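Local coordinates for protein Nrps/pks (Streptomyces albus, PDB 4OPE) that probably catalyses decarboxylative Claisen condensation as a ketosynthase domain of the AT-less type I polyketide synthase machinery that makes oxazolomycin, at residues A[79-83]-A[99-103]; A[378-382]-A[394-398]; A[490-494]-A[565-569]. One frame throughout, in Å; residues are numbered along the deposited sequence.

Contact 1 of 3, residues A[79-83]-A[99-103]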
HETATM    1  N   MSE A  79       8.666   4.966  25.986  1.00 44.61           N
HETATM    2  CA  MSE A  79       7.848   5.524  27.054  1.00 47.20           C
HETATM    3  C   MSE A  79       7.069   6.675  26.483  1.00 47.10           C
HETATM    4  O   MSE A  79       5.943   6.931  26.911  1.00 49.28           O
HETATM    5  CB  MSE A  79       8.647   5.968  28.278  1.00 48.04           C
HETATM    6  CG  MSE A  79       9.391   4.850  29.027  1.00 53.74           C
HETATM    7 SE   MSE A  79       8.281   3.300  29.611  0.57 59.53          SE
HETATM    8  CE  MSE A  79       9.538   1.864  29.081  1.00 60.74           C
ATOM      9  N   PHE A  80       7.656   7.375  25.513  1.00 44.76           N
ATOM     10  CA  PHE A  80       7.025   8.552  24.932  1.00 43.62           C
ATOM     11  C   PHE A  80       5.834   8.049  24.196  1.00 40.63           C
ATOM     12  O   PHE A  80       4.729   8.580  24.328  1.00 44.65           O
ATOM     13  CB  PHE A  80       7.987   9.343  23.995  1.00 42.55           C
ATOM     14  CG  PHE A  80       7.390  10.586  23.403  1.00 40.75           C
ATOM     15  CD1 PHE A  80       6.471  10.517  22.368  1.00 41.15           C
ATOM     16  CD2 PHE A  80       7.758  11.827  23.867  1.00 42.61           C
ATOM     17  CE1 PHE A  80       5.922  11.659  21.810  1.00 41.23           C
ATOM     18  CE2 PHE A  80       7.223  12.983  23.316  1.00 43.53           C
ATOM     19  CZ  PHE A  80       6.296  12.901  22.283  1.00 42.31           C
ATOM     20  N   PHE A  81       6.053   6.993  23.460  1.00 39.98           N
ATOM     21  CA  PHE A  81       4.982   6.412  22.655  1.00 41.56           C
ATOM     22  C   PHE A  81       4.113   5.356  23.323  1.00 42.97           C
ATOM     23  O   PHE A  81       3.447   4.645  22.628  1.00 42.29           O
ATOM     24  CB  PHE A  81       5.562   5.894  21.341  1.00 39.80           C
ATOM     25  CG  PHE A  81       6.113   6.992  20.492  1.00 36.91           C
ATOM     26  CD1 PHE A  81       5.249   7.859  19.827  1.00 36.90           C
ATOM     27  CD2 PHE A  81       7.457   7.199  20.416  1.00 34.39           C
ATOM     28  CE1 PHE A  81       5.746   8.897  19.059  1.00 35.96           C
ATOM     29  CE2 PHE A  81       7.949   8.215  19.652  1.00 35.45           C
ATOM     30  CZ  PHE A  81       7.106   9.073  18.972  1.00 34.29           C
ATOM     31  N   ARG A  82       4.128   5.279  24.655  1.00 46.37           N
ATOM     32  CA  ARG A  82       3.243   4.397  25.414  0.50 47.67           C
ATOM     33  C   ARG A  82       3.353   2.937  24.995  1.00 48.24           C
ATOM     34  O   ARG A  82       2.366   2.260  24.709  1.00 48.87           O
ATOM     35  CB  ARG A  82       1.784   4.880  25.332  0.50 49.06           C
ATOM     36  CG  ARG A  82       1.567   6.264  25.928  0.50 49.92           C
ATOM     37  CD  ARG A  82       0.099   6.512  26.271  0.50 51.10           C
ATOM     38  NE  ARG A  82      -0.141   7.917  26.603  0.50 49.63           N
ATOM     39  CZ  ARG A  82      -0.169   8.385  27.836  0.50 48.89           C
ATOM     40  NH1 ARG A  82      -0.358   9.679  28.057  0.50 47.33           N
ATOM     41  NH2 ARG A  82      -0.008   7.544  28.844  0.50 50.77           N
HETATM   42  N   MSE A  83       4.564   2.442  24.966  1.00 49.37           N
HETATM   43  CA  MSE A  83       4.759   1.053  24.639  1.00 49.36           C
HETATM   44  C   MSE A  83       5.871   0.582  25.529  1.00 48.66           C
HETATM   45  O   MSE A  83       6.696   1.342  25.998  1.00 48.64           O
HETATM   46  CB  MSE A  83       4.899   0.917  23.112  1.00 50.60           C
HETATM   47  CG  MSE A  83       6.315   0.634  22.609  1.00 54.60           C
HETATM   48 SE   MSE A  83       6.501   0.400  20.627  0.68 58.89          SE
HETATM   49  CE  MSE A  83       5.080   1.592  20.007  1.00 49.09           C
ATOM     50  N   LEU A  99       7.459   6.859  13.543  1.00 30.96           N
ATOM     51  CA  LEU A  99       6.712   7.546  14.565  1.00 31.83           C
ATOM     52  C   LEU A  99       7.403   8.839  14.967  1.00 32.12           C
ATOM     53  O   LEU A  99       6.778   9.912  15.048  1.00 32.16           O
ATOM     54  CB  LEU A  99       6.572   6.681  15.787  1.00 33.70           C
ATOM     55  CG  LEU A  99       5.365   5.792  15.864  1.00 36.18           C
ATOM     56  CD1 LEU A  99       5.632   4.838  17.002  1.00 38.37           C
ATOM     57  CD2 LEU A  99       4.090   6.579  16.120  1.00 36.83           C
ATOM     58  N   GLN A 100       8.705   8.763  15.192  1.00 31.95           N
ATOM     59  CA  GLN A 100       9.438   9.980  15.507  1.00 32.60           C
ATOM     60  C   GLN A 100       9.411  10.971  14.335  1.00 31.61           C
ATOM     61  O   GLN A 100       9.249  12.170  14.550  1.00 31.87           O
ATOM     62  CB  GLN A 100      10.842   9.661  15.984  1.00 33.85           C
ATOM     63  CG  GLN A 100      10.827   8.737  17.226  1.00 37.08           C
ATOM     64  CD  GLN A 100      12.236   8.340  17.698  1.00 39.49           C
ATOM     65  OE1 GLN A 100      13.138   8.302  16.916  1.00 39.28           O
ATOM     66  NE2 GLN A 100      12.393   8.000  18.962  1.00 42.46           N
ATOM     67  N   THR A 101       9.513  10.471  13.106  1.00 29.92           N
ATOM     68  CA  THR A 101       9.440  11.319  11.935  1.00 29.19           C
ATOM     69  C   THR A 101       8.126  12.056  11.884  1.00 29.01           C
ATOM     70  O   THR A 101       8.081  13.262  11.686  1.00 30.13           O
ATOM     71  CB  THR A 101       9.609  10.467  10.679  1.00 30.38           C
ATOM     72  OG1 THR A 101      10.928   9.902  10.693  1.00 32.32           O
ATOM     73  CG2 THR A 101       9.380  11.271   9.413  1.00 29.19           C
ATOM     74  N   VAL A 102       7.030  11.374  12.130  1.00 29.36           N
ATOM     75  CA  VAL A 102       5.745  12.077  12.081  1.00 29.43           C
ATOM     76  C   VAL A 102       5.655  13.139  13.150  1.00 29.20           C
ATOM     77  O   VAL A 102       5.171  14.250  12.899  1.00 29.87           O
ATOM     78  CB  VAL A 102       4.554  11.131  12.129  1.00 28.89           C
ATOM     79  CG1 VAL A 102       3.258  11.916  12.147  1.00 28.98           C
ATOM     80  CG2 VAL A 102       4.601  10.248  10.892  1.00 28.05           C
ATOM     81  N   TRP A 103       6.152  12.819  14.334  1.00 29.47           N
ATOM     82  CA  TRP A 103       6.212  13.818  15.400  1.00 29.23           C
ATOM     83  C   TRP A 103       6.973  15.048  14.902  1.00 29.58           C
ATOM     84  O   TRP A 103       6.494  16.187  15.056  1.00 29.50           O
ATOM     85  CB  TRP A 103       6.895  13.293  16.668  1.00 30.43           C
ATOM     86  CG  TRP A 103       6.766  14.287  17.769  1.00 31.76           C
ATOM     87  CD1 TRP A 103       7.634  15.290  18.097  1.00 31.11           C
ATOM     88  CD2 TRP A 103       5.656  14.404  18.673  1.00 32.82           C
ATOM     89  NE1 TRP A 103       7.142  16.027  19.166  1.00 30.39           N
ATOM     90  CE2 TRP A 103       5.924  15.517  19.527  1.00 31.67           C
ATOM     91  CE3 TRP A 103       4.470  13.685  18.843  1.00 31.74           C
ATOM     92  CZ2 TRP A 103       5.034  15.926  20.516  1.00 31.69           C
ATOM     93  CZ3 TRP A 103       3.584  14.084  19.847  1.00 32.47           C
ATOM     94  CH2 TRP A 103       3.874  15.190  20.669  1.00 32.79           C
TER

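Contact 2 of 3, residues A[378-382]-A[394-398]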
ATOM      1  N   HIS A 378      29.672  12.430  -8.525  1.00 38.80           N
ATOM      2  CA  HIS A 378      30.165  11.307  -9.310  1.00 39.06           C
ATOM      3  C   HIS A 378      29.904  11.348 -10.794  1.00 38.31           C
ATOM      4  O   HIS A 378      29.890  10.315 -11.406  1.00 37.77           O
ATOM      5  CB  HIS A 378      29.626   9.966  -8.802  1.00 40.15           C
ATOM      6  CG  HIS A 378      29.847   9.756  -7.349  1.00 42.30           C
ATOM      7  ND1 HIS A 378      31.098   9.836  -6.774  1.00 43.04           N
ATOM      8  CD2 HIS A 378      28.984   9.483  -6.343  1.00 41.63           C
ATOM      9  CE1 HIS A 378      30.995   9.636  -5.475  1.00 41.72           C
ATOM     10  NE2 HIS A 378      29.724   9.432  -5.187  1.00 43.02           N
ATOM     11  N   ALA A 379      29.721  12.502 -11.391  1.00 39.19           N
ATOM     12  CA  ALA A 379      29.611  12.557 -12.838  1.00 40.45           C
ATOM     13  C   ALA A 379      30.578  13.573 -13.391  1.00 42.39           C
ATOM     14  O   ALA A 379      30.256  14.305 -14.329  1.00 42.07           O
ATOM     15  CB  ALA A 379      28.199  12.885 -13.266  1.00 40.74           C
ATOM     16  N   GLU A 380      31.780  13.584 -12.827  1.00 45.10           N
ATOM     17  CA  GLU A 380      32.847  14.461 -13.326  1.00 49.92           C
ATOM     18  C   GLU A 380      32.982  14.252 -14.810  1.00 47.40           C
ATOM     19  O   GLU A 380      33.134  15.223 -15.555  1.00 47.61           O
ATOM     20  CB  GLU A 380      34.190  14.212 -12.629  1.00 54.41           C
ATOM     21  CG  GLU A 380      34.133  14.334 -11.101  1.00 59.50           C
ATOM     22  CD  GLU A 380      33.608  13.063 -10.376  1.00 62.54           C
ATOM     23  OE1 GLU A 380      33.081  12.107 -11.020  1.00 59.22           O
ATOM     24  OE2 GLU A 380      33.712  13.035  -9.129  1.00 65.67           O
ATOM     25  N   ARG A 381      32.904  12.982 -15.230  1.00 45.19           N
ATOM     26  CA  ARG A 381      32.729  12.648 -16.649  1.00 43.41           C
ATOM     27  C   ARG A 381      31.346  12.047 -16.799  1.00 42.47           C
ATOM     28  O   ARG A 381      30.934  11.186 -16.039  1.00 40.26           O
ATOM     29  CB  ARG A 381      33.774  11.657 -17.129  1.00 42.95           C
ATOM     30  CG  ARG A 381      35.202  12.058 -16.827  1.00 42.68           C
ATOM     31  CD  ARG A 381      36.234  10.985 -17.154  1.00 42.58           C
ATOM     32  NE  ARG A 381      36.108  10.400 -18.495  1.00 43.19           N
ATOM     33  CZ  ARG A 381      36.290  11.064 -19.635  1.00 44.69           C
ATOM     34  NH1 ARG A 381      36.594  12.353 -19.627  1.00 45.86           N
ATOM     35  NH2 ARG A 381      36.180  10.441 -20.803  1.00 43.46           N
ATOM     36  N   LEU A 382      30.621  12.514 -17.789  1.00 43.50           N
ATOM     37  CA  LEU A 382      29.286  12.036 -17.998  1.00 45.51           C
ATOM     38  C   LEU A 382      29.292  10.667 -18.559  1.00 45.62           C
ATOM     39  O   LEU A 382      30.245  10.242 -19.182  1.00 49.10           O
ATOM     40  CB  LEU A 382      28.571  12.889 -19.009  1.00 49.14           C
ATOM     41  CG  LEU A 382      28.114  14.263 -18.552  1.00 53.56           C
ATOM     42  CD1 LEU A 382      27.235  14.771 -19.685  1.00 56.79           C
ATOM     43  CD2 LEU A 382      27.357  14.250 -17.225  1.00 56.13           C
ATOM     44  N   ARG A 394      21.133  19.459 -18.342  1.00 50.40           N
ATOM     45  CA  ARG A 394      22.534  19.567 -17.981  1.00 51.23           C
ATOM     46  C   ARG A 394      22.699  19.146 -16.528  1.00 46.81           C
ATOM     47  O   ARG A 394      21.964  19.571 -15.647  1.00 43.88           O
ATOM     48  CB  ARG A 394      23.062  21.003 -18.179  1.00 52.83           C
ATOM     49  CG  ARG A 394      22.975  21.511 -19.615  1.00 56.98           C
ATOM     50  CD  ARG A 394      23.890  20.799 -20.641  1.00 60.46           C
ATOM     51  NE  ARG A 394      23.660  21.344 -21.995  1.00 64.02           N
ATOM     52  CZ  ARG A 394      22.818  20.857 -22.919  1.00 61.90           C
ATOM     53  NH1 ARG A 394      22.113  19.737 -22.737  1.00 59.28           N
ATOM     54  NH2 ARG A 394      22.696  21.505 -24.065  1.00 62.11           N
ATOM     55  N   LEU A 395      23.663  18.283 -16.308  1.00 44.56           N
ATOM     56  CA  LEU A 395      23.895  17.768 -15.019  1.00 45.09           C
ATOM     57  C   LEU A 395      24.353  18.936 -14.179  1.00 43.40           C
ATOM     58  O   LEU A 395      25.163  19.701 -14.568  1.00 43.35           O
ATOM     59  CB  LEU A 395      24.907  16.630 -15.074  1.00 47.19           C
ATOM     60  CG  LEU A 395      24.808  15.440 -14.124  1.00 48.92           C
ATOM     61  CD1 LEU A 395      25.832  15.602 -13.034  1.00 54.32           C
ATOM     62  CD2 LEU A 395      23.434  15.204 -13.506  1.00 47.12           C
ATOM     63  N   GLN A 396      23.764  19.076 -13.015  1.00 44.67           N
ATOM     64  CA  GLN A 396      24.096  20.133 -12.121  1.00 43.90           C
ATOM     65  C   GLN A 396      25.181  19.645 -11.204  1.00 45.85           C
ATOM     66  O   GLN A 396      24.901  18.985 -10.221  1.00 47.01           O
ATOM     67  CB  GLN A 396      22.859  20.492 -11.323  1.00 41.84           C
ATOM     68  CG  GLN A 396      23.076  21.658 -10.396  1.00 41.20           C
ATOM     69  CD  GLN A 396      23.320  22.928 -11.140  1.00 38.96           C
ATOM     70  OE1 GLN A 396      22.591  23.280 -12.053  1.00 39.04           O
ATOM     71  NE2 GLN A 396      24.347  23.607 -10.764  1.00 38.94           N
ATOM     72  N   ARG A 397      26.417  19.994 -11.518  1.00 48.22           N
ATOM     73  CA  ARG A 397      27.557  19.491 -10.796  1.00 48.91           C
ATOM     74  C   ARG A 397      28.088  20.461  -9.801  1.00 51.09           C
ATOM     75  O   ARG A 397      28.945  20.102  -9.016  1.00 54.67           O
ATOM     76  CB  ARG A 397      28.680  19.188 -11.768  1.00 52.61           C
ATOM     77  CG  ARG A 397      28.330  18.159 -12.834  1.00 54.77           C
ATOM     78  CD  ARG A 397      29.605  17.711 -13.545  1.00 57.63           C
ATOM     79  NE  ARG A 397      29.655  18.281 -14.872  1.00 59.12           N
ATOM     80  CZ  ARG A 397      29.763  17.604 -15.987  1.00 60.29           C
ATOM     81  NH1 ARG A 397      29.876  16.284 -15.972  1.00 67.10           N
ATOM     82  NH2 ARG A 397      29.768  18.264 -17.128  1.00 62.50           N
ATOM     83  N   ASP A 398      27.617  21.698  -9.829  1.00 53.93           N
ATOM     84  CA  ASP A 398      28.140  22.710  -8.919  1.00 57.12           C
ATOM     85  C   ASP A 398      27.043  23.397  -8.127  1.00 53.84           C
ATOM     86  O   ASP A 398      25.933  23.575  -8.624  1.00 55.24           O
ATOM     87  CB  ASP A 398      28.923  23.755  -9.714  1.00 63.67           C
ATOM     88  CG  ASP A 398      30.267  23.232 -10.188  1.00 72.45           C
ATOM     89  OD1 ASP A 398      30.989  22.631  -9.350  1.00 72.67           O
ATOM     90  OD2 ASP A 398      30.603  23.430 -11.391  1.00 79.90           O
TER

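Contact 3 of 3, residues A[490-494]-A[565-569]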
ATOM      1  N   THR A 490       3.392  26.856  19.190  1.00 34.46           N
ATOM      2  CA  THR A 490       2.501  25.950  18.486  1.00 34.67           C
ATOM      3  C   THR A 490       2.758  24.510  18.888  1.00 35.39           C
ATOM      4  O   THR A 490       1.994  23.608  18.527  1.00 36.35           O
ATOM      5  CB  THR A 490       2.703  26.030  16.984  1.00 33.76           C
ATOM      6  OG1 THR A 490       3.951  25.383  16.652  1.00 32.88           O
ATOM      7  CG2 THR A 490       2.685  27.475  16.557  1.00 31.77           C
ATOM      8  N   ARG A 491       3.820  24.292  19.644  1.00 34.33           N
ATOM      9  CA  ARG A 491       4.166  22.948  20.013  1.00 35.72           C
ATOM     10  C   ARG A 491       3.371  22.403  21.165  1.00 35.65           C
ATOM     11  O   ARG A 491       3.060  23.096  22.112  1.00 39.53           O
ATOM     12  CB  ARG A 491       5.656  22.878  20.347  1.00 37.41           C
ATOM     13  CG  ARG A 491       6.497  23.010  19.092  1.00 37.54           C
ATOM     14  CD  ARG A 491       7.945  22.668  19.364  1.00 37.71           C
ATOM     15  NE  ARG A 491       8.714  22.873  18.154  1.00 37.66           N
ATOM     16  CZ  ARG A 491       9.968  22.513  17.997  1.00 37.45           C
ATOM     17  NH1 ARG A 491      10.649  21.926  19.008  1.00 38.77           N
ATOM     18  NH2 ARG A 491      10.534  22.771  16.829  1.00 35.19           N
ATOM     19  N   GLU A 492       3.108  21.117  21.133  1.00 36.76           N
ATOM     20  CA  GLU A 492       2.281  20.500  22.150  1.00 37.51           C
ATOM     21  C   GLU A 492       2.933  20.654  23.535  1.00 39.72           C
ATOM     22  O   GLU A 492       4.123  20.375  23.708  1.00 39.08           O
ATOM     23  CB  GLU A 492       2.067  19.058  21.811  1.00 37.67           C
ATOM     24  CG  GLU A 492       1.281  18.337  22.847  1.00 41.53           C
ATOM     25  CD  GLU A 492       1.033  16.898  22.470  1.00 43.70           C
ATOM     26  OE1 GLU A 492       0.628  16.613  21.292  1.00 41.82           O
ATOM     27  OE2 GLU A 492       1.223  16.077  23.394  1.00 41.65           O
ATOM     28  N   PRO A 493       2.160  21.150  24.517  1.00 41.42           N
ATOM     29  CA  PRO A 493       2.701  21.395  25.865  1.00 39.61           C
ATOM     30  C   PRO A 493       2.805  20.107  26.646  1.00 39.33           C
ATOM     31  O   PRO A 493       1.867  19.316  26.661  1.00 39.69           O
ATOM     32  CB  PRO A 493       1.650  22.330  26.514  1.00 39.47           C
ATOM     33  CG  PRO A 493       0.822  22.836  25.384  1.00 40.02           C
ATOM     34  CD  PRO A 493       0.821  21.746  24.356  1.00 40.62           C
HETATM   35  N   MSE A 494       3.930  19.922  27.311  1.00 38.69           N
HETATM   36  CA  MSE A 494       4.169  18.763  28.127  1.00 39.08           C
HETATM   37  C   MSE A 494       4.447  19.131  29.583  1.00 41.66           C
HETATM   38  O   MSE A 494       4.348  20.288  30.004  1.00 40.18           O
HETATM   39  CB  MSE A 494       5.376  18.163  27.464  1.00 40.16           C
HETATM   40  CG  MSE A 494       5.137  17.690  26.027  1.00 41.23           C
HETATM   41 SE   MSE A 494       6.726  16.652  25.444  0.77 43.99          SE
HETATM   42  CE  MSE A 494       6.253  16.644  23.537  1.00 45.01           C
ATOM     43  N   LEU A 565      12.733  25.181  13.971  1.00 36.69           N
ATOM     44  CA  LEU A 565      13.627  25.037  15.109  1.00 35.80           C
ATOM     45  C   LEU A 565      13.826  23.576  15.381  1.00 34.70           C
ATOM     46  O   LEU A 565      12.974  22.754  15.042  1.00 36.12           O
ATOM     47  CB  LEU A 565      13.018  25.661  16.355  1.00 38.10           C
ATOM     48  CG  LEU A 565      12.589  27.132  16.233  1.00 40.49           C
ATOM     49  CD1 LEU A 565      11.550  27.491  17.264  1.00 41.77           C
ATOM     50  CD2 LEU A 565      13.782  28.076  16.354  1.00 40.30           C
ATOM     51  N   PRO A 566      14.930  23.227  16.049  1.00 32.13           N
ATOM     52  CA  PRO A 566      15.166  21.827  16.301  1.00 30.79           C
ATOM     53  C   PRO A 566      13.953  21.131  16.918  1.00 32.37           C
ATOM     54  O   PRO A 566      13.263  21.699  17.769  1.00 35.50           O
ATOM     55  CB  PRO A 566      16.334  21.844  17.239  1.00 30.86           C
ATOM     56  CG  PRO A 566      17.057  23.115  16.919  1.00 31.74           C
ATOM     57  CD  PRO A 566      16.002  24.094  16.547  1.00 31.31           C
ATOM     58  N   GLY A 567      13.691  19.910  16.490  1.00 32.95           N
ATOM     59  CA  GLY A 567      12.540  19.167  16.960  1.00 34.52           C
ATOM     60  C   GLY A 567      12.787  18.489  18.304  1.00 35.80           C
ATOM     61  O   GLY A 567      13.912  18.491  18.808  1.00 34.90           O
ATOM     62  N   TYR A 568      11.727  17.913  18.879  1.00 35.10           N
ATOM     63  CA  TYR A 568      11.804  17.288  20.188  1.00 35.78           C
ATOM     64  C   TYR A 568      12.925  16.250  20.242  1.00 35.21           C
ATOM     65  O   TYR A 568      12.997  15.396  19.395  1.00 32.25           O
ATOM     66  CB  TYR A 568      10.478  16.593  20.506  1.00 37.37           C
ATOM     67  CG  TYR A 568      10.416  16.013  21.888  1.00 37.67           C
ATOM     68  CD1 TYR A 568      10.123  16.806  22.968  1.00 39.63           C
ATOM     69  CD2 TYR A 568      10.625  14.674  22.117  1.00 40.07           C
ATOM     70  CE1 TYR A 568      10.011  16.284  24.240  1.00 38.88           C
ATOM     71  CE2 TYR A 568      10.561  14.146  23.394  1.00 39.64           C
ATOM     72  CZ  TYR A 568      10.262  14.974  24.454  1.00 39.16           C
ATOM     73  OH  TYR A 568      10.190  14.513  25.733  1.00 38.20           O
ATOM     74  N   PRO A 569      13.815  16.342  21.241  1.00 36.00           N
ATOM     75  CA  PRO A 569      14.881  15.373  21.387  1.00 35.19           C
ATOM     76  C   PRO A 569      14.454  14.093  22.114  1.00 35.39           C
ATOM     77  O   PRO A 569      14.634  13.956  23.293  1.00 35.88           O
ATOM     78  CB  PRO A 569      15.934  16.135  22.182  1.00 36.05           C
ATOM     79  CG  PRO A 569      15.152  17.065  23.038  1.00 36.97           C
ATOM     80  CD  PRO A 569      13.861  17.358  22.309  1.00 36.87           C
TER
HETATM   81  O   HOH W   1       9.912  24.021  14.019  1.00 33.68           O

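Contact 1 of 3, residues A[79-83]-A[99-103]
The loop residues 79-83 face one side of helix 93-108. A type I turn runs from Met79 to Arg82, and its closing hydrogen bond, Arg82 N to Met79 O at 3.3 Å, is weak. Residues 99-103 make up one turn within helix 93-108, with Trp103 N hydrogen-bonded to Leu99 O at 3.1 Å. The backbones stay well apart. The nearest CA atoms, of Phe81 and Leu99, are 8.4 Å from each other, so side chains fill the gap. The turn sends its two central residues, Phe80 and Phe81, toward the helix. Phe80 makes a T-shaped pair with Trp103. Its edge meets the indole face, with CZ of Phe80 3.7 Å from CH2 of Trp103 and the planes at 84°. This contact belongs to the ketosynthase fold of the thiolase superfamily, where it joins the loop after strand 75-76 to a buried part of helix 93-108. Phe570, from near the C-terminal end, adds its ring to those of Phe80, Phe81 and Trp103. Phe81 buries the largest area here. One face of its ring receives Leu99 in a CH-pi contact, with CB of Leu99 4.0 Å from CZ of Phe81. The aliphatic part of Gln100 also touches this ring, CG of Gln100 lying 3.8 Å from CE2 of Phe81. Selenomethionine Met83 adds a looser contact, its CE being 4.5 Å from CD1 of Leu99.

Contact 2 of 3, residues A[378-382]-A[394-398]
Arg397 loses the most surface in this contact, followed by Leu382 and Leu395. Arg397 lies just past strand 393-395 and reaches across to the loop 378-382. Its NH1 donates a hydrogen bond to the backbone O of Ala379 at 2.6 Å. This oxygen lies near the guanidinium plane, at its edge. Leu382 brings its CD2 to 3.5 Å from the same NH1 of Arg397. The CD2 of Leu382 also sits 4.0 Å from CB of Leu395. Leu395 packs against Ala379 as well, with CD1 of Leu395 3.6 Å from CB of Ala379. A small apolar patch thus lies beside the polar link. The contact lies at the surface of the ketosynthase fold, where strand 393-395 is an outermost strand of the central sheet within this chain and pairs with strand 340-343. The cross-segment hydrogen bond pairs a charged side chain with a neutral backbone carbonyl, so it is not a salt bridge; it ties the arginine to the course of the loop.

Contact 3 of 3, residues A[490-494]-A[565-569]
Arg491 makes all the direct hydrogen bonds of this contact. Its extended side chain crosses to the loop 565-569 and meets two consecutive backbone carbonyls. NH1 of Arg491 donates to O of Pro566 at 2.9 Å. NH2 of Arg491 donates to the same O of Pro566 at 3.1 Å and to O of Leu565 at 3.0 Å. Both oxygens lie near the guanidinium plane, so the group meets them edge-on. The O of Pro566 is held in a fork by the two terminal nitrogens. A water extends the network. It accepts from NH2 of Arg491 and from N of Leu565, each at 3.1 Å. Arg491 thus meets two carbonyls directly and the NH of Leu565 through the water. The guanidinium also makes van der Waals contacts, NH2 of Arg491 lying 3.8 Å from CB of Leu565 and NH1 of Arg491 3.9 Å from CA of Gly567. Farther along the packing is apolar. Selenomethionine Met494 makes a Met-aromatic contact with Tyr568. Its SE is 3.5 Å from CE1 of Tyr568 and approaches the ring obliquely. CE of Met494 adds an off-centre CH-pi contact with this ring. The hydroxyl of Tyr568 is hydrogen-bonded to the backbone N of Arg456. The loop 490-494, in the ketoacyl-synthetase C-terminal extension, links helix 481-488 to strand 496-502, whereas 565-569, in the C-terminal tail, returns to pack beside it and the ketosynthase core. Pro566, Tyr568 and Pro569 touch helix 458-473, Leu565 rests on helices 458-473 and 481-488, and Met494 lies on Trp103 of helix 93-108.

Contacts 1 and 3 are neighbours, with centres 13 Å apart, and their side chains touch. Trp103 CZ2 lies 3.3 Å from Met494 CE, and Phe80 CE2 lies 3.5 Å from Tyr568 CE2. Together they form one continuous cluster rich in aromatic side chains, in which two segments late in the chain pack against the N-terminal half of the ketosynthase. Contact 2 stands apart, across the chain's centre from both. Its centre is 40 Å from each of theirs, and its nearest atoms are about 25 Å from contact 1 and about 26 Å from contact 3. None of the three is touched by the second subunit, and none includes an identified catalytic residue or bound ligand.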